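Side-chain contact in putative glycosyl hydrolase (Bacteroides thetaiotaomicron VPI-5482, PDB 3K11), which is probably a sugar-cleaving hydrolase of glycosyl hydrolase family 88, its precise substrate not established: residues Ala49-Lys54 with Lys58-Tyr63. Residues are numbered along the deposited sequence; the frame is centred on the assembly and turned at random.
Sequences ARVVDK and KVITDY
A β-hairpin pairs strand 51-53 with the short strand 59-60, at the edge of a three-stranded antiparallel sheet that lies beside helix 101-128. Val52 faces Val59 as a non-hydrogen-bonded pair, flanked by two backbone bonds: Ile60 N gives its proton almost straight (173°) to Val51 O at 2.9 Å, and Asp53 N binds Lys58 O in the carbonyl plane, also at 2.9 Å. Lys58 O additionally receives a CA-H...O contact from Val52 CA, 3.2 Å away. Residues branched at CB, such as these valines and Ile60, suit extended strands. On one face Val52 CG1 turns to Val59 CG2 at a loose 4.4 Å, while Arg50 extends its chain past Val59 to a salt bridge with Glu73. Val51 and Ile60 share the other face, which Ala70 and Met66 help to cover, and Val51 CG1 packs on Ile60 CB at 3.9 Å. With CG1 anti to its carbonyl carbon (chi1 -71°), Ile60 lays CD1 against a face of the Val52-Asp53 peptide, 3.6 Å from Asp53 N. Cutting this side chain back to alanine would take away CG1 and CD1 and is likely to leave that peptide face without its cover and thin the packing against Ala70 and Met66. Beyond the last strand bond, Tyr63 lays CE1 obliquely against Val51 CG2, while its hydroxyl meets a water in the ring plane; that water replaces a direct strand bond, accepting from Val51 N and donating to Ile60 O at 2.8 Å.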
ATOM      1  N   ALA A  49     -19.665 -20.894 -36.754  1.00 26.06           N
ATOM      2  CA  ALA A  49     -18.832 -20.811 -37.939  1.00 25.95           C
ATOM      3  C   ALA A  49     -19.716 -20.928 -39.162  1.00 24.82           C
ATOM      4  O   ALA A  49     -19.716 -21.958 -39.830  1.00 24.75           O
ATOM      5  CB  ALA A  49     -17.748 -21.922 -37.901  1.00 24.11           C
ATOM      6  N   ARG A  50     -20.500 -19.890 -39.449  1.00 23.38           N
ATOM      7  CA  ARG A  50     -21.379 -19.887 -40.617  1.00 23.38           C
ATOM      8  C   ARG A  50     -21.467 -18.504 -41.184  1.00 21.73           C
ATOM      9  O   ARG A  50     -21.253 -17.519 -40.466  1.00 22.50           O
ATOM     10  CB  ARG A  50     -22.836 -20.227 -40.254  1.00 25.75           C
ATOM     11  CG  ARG A  50     -23.020 -21.330 -39.298  1.00 31.89           C
ATOM     12  CD  ARG A  50     -24.485 -21.713 -39.149  1.00 30.48           C
ATOM     13  NE  ARG A  50     -24.548 -22.945 -38.390  1.00 32.70           N
ATOM     14  CZ  ARG A  50     -24.543 -23.022 -37.072  1.00 31.80           C
ATOM     15  NH1 ARG A  50     -24.559 -21.936 -36.314  1.00 31.45           N
ATOM     16  NH2 ARG A  50     -24.609 -24.214 -36.499  1.00 41.75           N
ATOM     17  N   VAL A  51     -21.824 -18.458 -42.457  1.00 20.86           N
ATOM     18  CA  VAL A  51     -22.140 -17.219 -43.170  1.00 21.83           C
ATOM     19  C   VAL A  51     -23.656 -17.119 -43.261  1.00 22.32           C
ATOM     20  O   VAL A  51     -24.331 -18.090 -43.600  1.00 20.86           O
ATOM     21  CB  VAL A  51     -21.490 -17.178 -44.573  1.00 21.61           C
ATOM     22  CG1 VAL A  51     -21.881 -15.933 -45.354  1.00 20.70           C
ATOM     23  CG2 VAL A  51     -19.944 -17.269 -44.421  1.00 21.49           C
ATOM     24  N   VAL A  52     -24.198 -15.937 -42.954  1.00 21.71           N
ATOM     25  CA  VAL A  52     -25.636 -15.729 -43.059  1.00 20.07           C
ATOM     26  C   VAL A  52     -25.917 -14.401 -43.755  1.00 23.03           C
ATOM     27  O   VAL A  52     -25.052 -13.542 -43.857  1.00 21.20           O
ATOM     28  CB  VAL A  52     -26.308 -15.673 -41.665  1.00 21.89           C
ATOM     29  CG1 VAL A  52     -26.043 -16.963 -40.862  1.00 18.79           C
ATOM     30  CG2 VAL A  52     -25.807 -14.458 -40.883  1.00 18.28           C
ATOM     31  N   ASP A  53     -27.141 -14.261 -44.230  1.00 22.39           N
ATOM     32  CA  ASP A  53     -27.646 -12.994 -44.738  1.00 22.35           C
ATOM     33  C   ASP A  53     -27.839 -12.060 -43.548  1.00 24.76           C
ATOM     34  O   ASP A  53     -28.497 -12.418 -42.547  1.00 24.78           O
ATOM     35  CB  ASP A  53     -28.959 -13.217 -45.433  1.00 22.86           C
ATOM     36  CG  ASP A  53     -29.541 -11.926 -45.985  1.00 27.00           C
ATOM     37  OD1 ASP A  53     -30.002 -11.075 -45.194  1.00 24.48           O
ATOM     38  OD2 ASP A  53     -29.541 -11.794 -47.201  1.00 29.49           O
ATOM     39  N   LYS A  54     -27.244 -10.877 -43.638  1.00 21.55           N
ATOM     40  CA  LYS A  54     -27.246  -9.954 -42.531  1.00 25.41           C
ATOM     41  C   LYS A  54     -28.626  -9.415 -42.180  1.00 24.31           C
ATOM     42  O   LYS A  54     -28.818  -8.951 -41.063  1.00 27.82           O
ATOM     43  CB  LYS A  54     -26.289  -8.791 -42.787  1.00 29.18           C
ATOM     44  CG  LYS A  54     -26.713  -7.887 -43.885  1.00 30.84           C
ATOM     45  CD  LYS A  54     -25.588  -6.925 -44.229  1.00 34.66           C
ATOM     46  CE  LYS A  54     -26.005  -5.947 -45.324  1.00 45.00           C
ATOM     47  NZ  LYS A  54     -24.836  -5.161 -45.889  1.00 47.27           N
ATOM     48  N   LYS A  58     -30.731 -15.920 -42.662  1.00 19.70           N
ATOM     49  CA  LYS A  58     -30.735 -17.170 -43.423  1.00 21.62           C
ATOM     50  C   LYS A  58     -29.307 -17.617 -43.733  1.00 21.57           C
ATOM     51  O   LYS A  58     -28.474 -16.803 -44.123  1.00 21.66           O
ATOM     52  CB  LYS A  58     -31.521 -17.027 -44.726  1.00 22.99           C
ATOM     53  CG  LYS A  58     -33.024 -16.894 -44.478  1.00 25.34           C
ATOM     54  CD  LYS A  58     -33.812 -16.895 -45.758  1.00 27.47           C
ATOM     55  CE  LYS A  58     -35.268 -16.539 -45.507  1.00 19.37           C
ATOM     56  NZ  LYS A  58     -35.860 -16.384 -46.935  1.00 21.55           N
ATOM     57  N   VAL A  59     -29.036 -18.916 -43.569  1.00 23.56           N
ATOM     58  CA  VAL A  59     -27.682 -19.453 -43.783  1.00 19.69           C
ATOM     59  C   VAL A  59     -27.378 -19.419 -45.261  1.00 20.34           C
ATOM     60  O   VAL A  59     -28.221 -19.784 -46.053  1.00 21.44           O
ATOM     61  CB  VAL A  59     -27.527 -20.896 -43.258  1.00 21.52           C
ATOM     62  CG1 VAL A  59     -26.140 -21.468 -43.631  1.00 22.98           C
ATOM     63  CG2 VAL A  59     -27.696 -20.936 -41.703  1.00 19.92           C
ATOM     64  N   ILE A  60     -26.189 -18.936 -45.593  1.00 21.57           N
ATOM     65  CA  ILE A  60     -25.686 -18.851 -46.952  1.00 22.43           C
ATOM     66  C   ILE A  60     -24.648 -19.963 -47.087  1.00 24.73           C
ATOM     67  O   ILE A  60     -23.738 -20.058 -46.276  1.00 21.08           O
ATOM     68  CB  ILE A  60     -25.002 -17.471 -47.222  1.00 24.90           C
ATOM     69  CG1 ILE A  60     -26.060 -16.351 -47.286  1.00 22.53           C
ATOM     70  CG2 ILE A  60     -24.173 -17.500 -48.539  1.00 20.55           C
ATOM     71  CD1 ILE A  60     -25.465 -14.962 -47.310  1.00 23.02           C
ATOM     72  N   THR A  61     -24.800 -20.795 -48.105  1.00 27.62           N
ATOM     73  CA  THR A  61     -23.818 -21.839 -48.383  1.00 32.48           C
ATOM     74  C   THR A  61     -23.171 -21.684 -49.771  1.00 32.68           C
ATOM     75  O   THR A  61     -22.115 -22.250 -49.996  1.00 34.29           O
ATOM     76  CB  THR A  61     -24.460 -23.198 -48.299  1.00 32.01           C
ATOM     77  OG1 THR A  61     -25.565 -23.224 -49.186  1.00 35.37           O
ATOM     78  CG2 THR A  61     -24.961 -23.471 -46.907  1.00 38.46           C
ATOM     79  N   ASP A  62     -23.790 -20.945 -50.689  1.00 31.37           N
ATOM     80  CA  ASP A  62     -23.177 -20.699 -52.002  1.00 30.73           C
ATOM     81  C   ASP A  62     -22.308 -19.462 -51.948  1.00 27.46           C
ATOM     82  O   ASP A  62     -22.720 -18.346 -52.283  1.00 31.17           O
ATOM     83  CB  ASP A  62     -24.224 -20.559 -53.079  1.00 34.00           C
ATOM     84  CG  ASP A  62     -23.620 -20.493 -54.469  1.00 35.51           C
ATOM     85  OD1 ASP A  62     -22.373 -20.370 -54.588  1.00 39.54           O
ATOM     86  OD2 ASP A  62     -24.421 -20.536 -55.425  1.00 44.21           O
ATOM     87  N   TYR A  63     -21.085 -19.674 -51.522  1.00 28.10           N
ATOM     88  CA  TYR A  63     -20.156 -18.597 -51.320  1.00 29.40           C
ATOM     89  C   TYR A  63     -19.718 -17.926 -52.606  1.00 30.70           C
ATOM     90  O   TYR A  63     -19.380 -16.769 -52.607  1.00 32.52           O
ATOM     91  CB  TYR A  63     -18.924 -19.071 -50.564  1.00 29.62           C
ATOM     92  CG  TYR A  63     -19.204 -19.727 -49.232  1.00 26.81           C
ATOM     93  CD1 TYR A  63     -20.222 -19.260 -48.401  1.00 30.18           C
ATOM     94  CD2 TYR A  63     -18.412 -20.765 -48.765  1.00 25.85           C
ATOM     95  CE1 TYR A  63     -20.462 -19.830 -47.169  1.00 27.87           C
ATOM     96  CE2 TYR A  63     -18.646 -21.344 -47.531  1.00 30.08           C
ATOM     97  CZ  TYR A  63     -19.682 -20.869 -46.731  1.00 30.38           C
ATOM     98  OH  TYR A  63     -19.963 -21.422 -45.508  1.00 25.76           O
TER
HETATM   99  O   HOH W   1     -22.294 -20.930 -44.076  1.00 27.08           O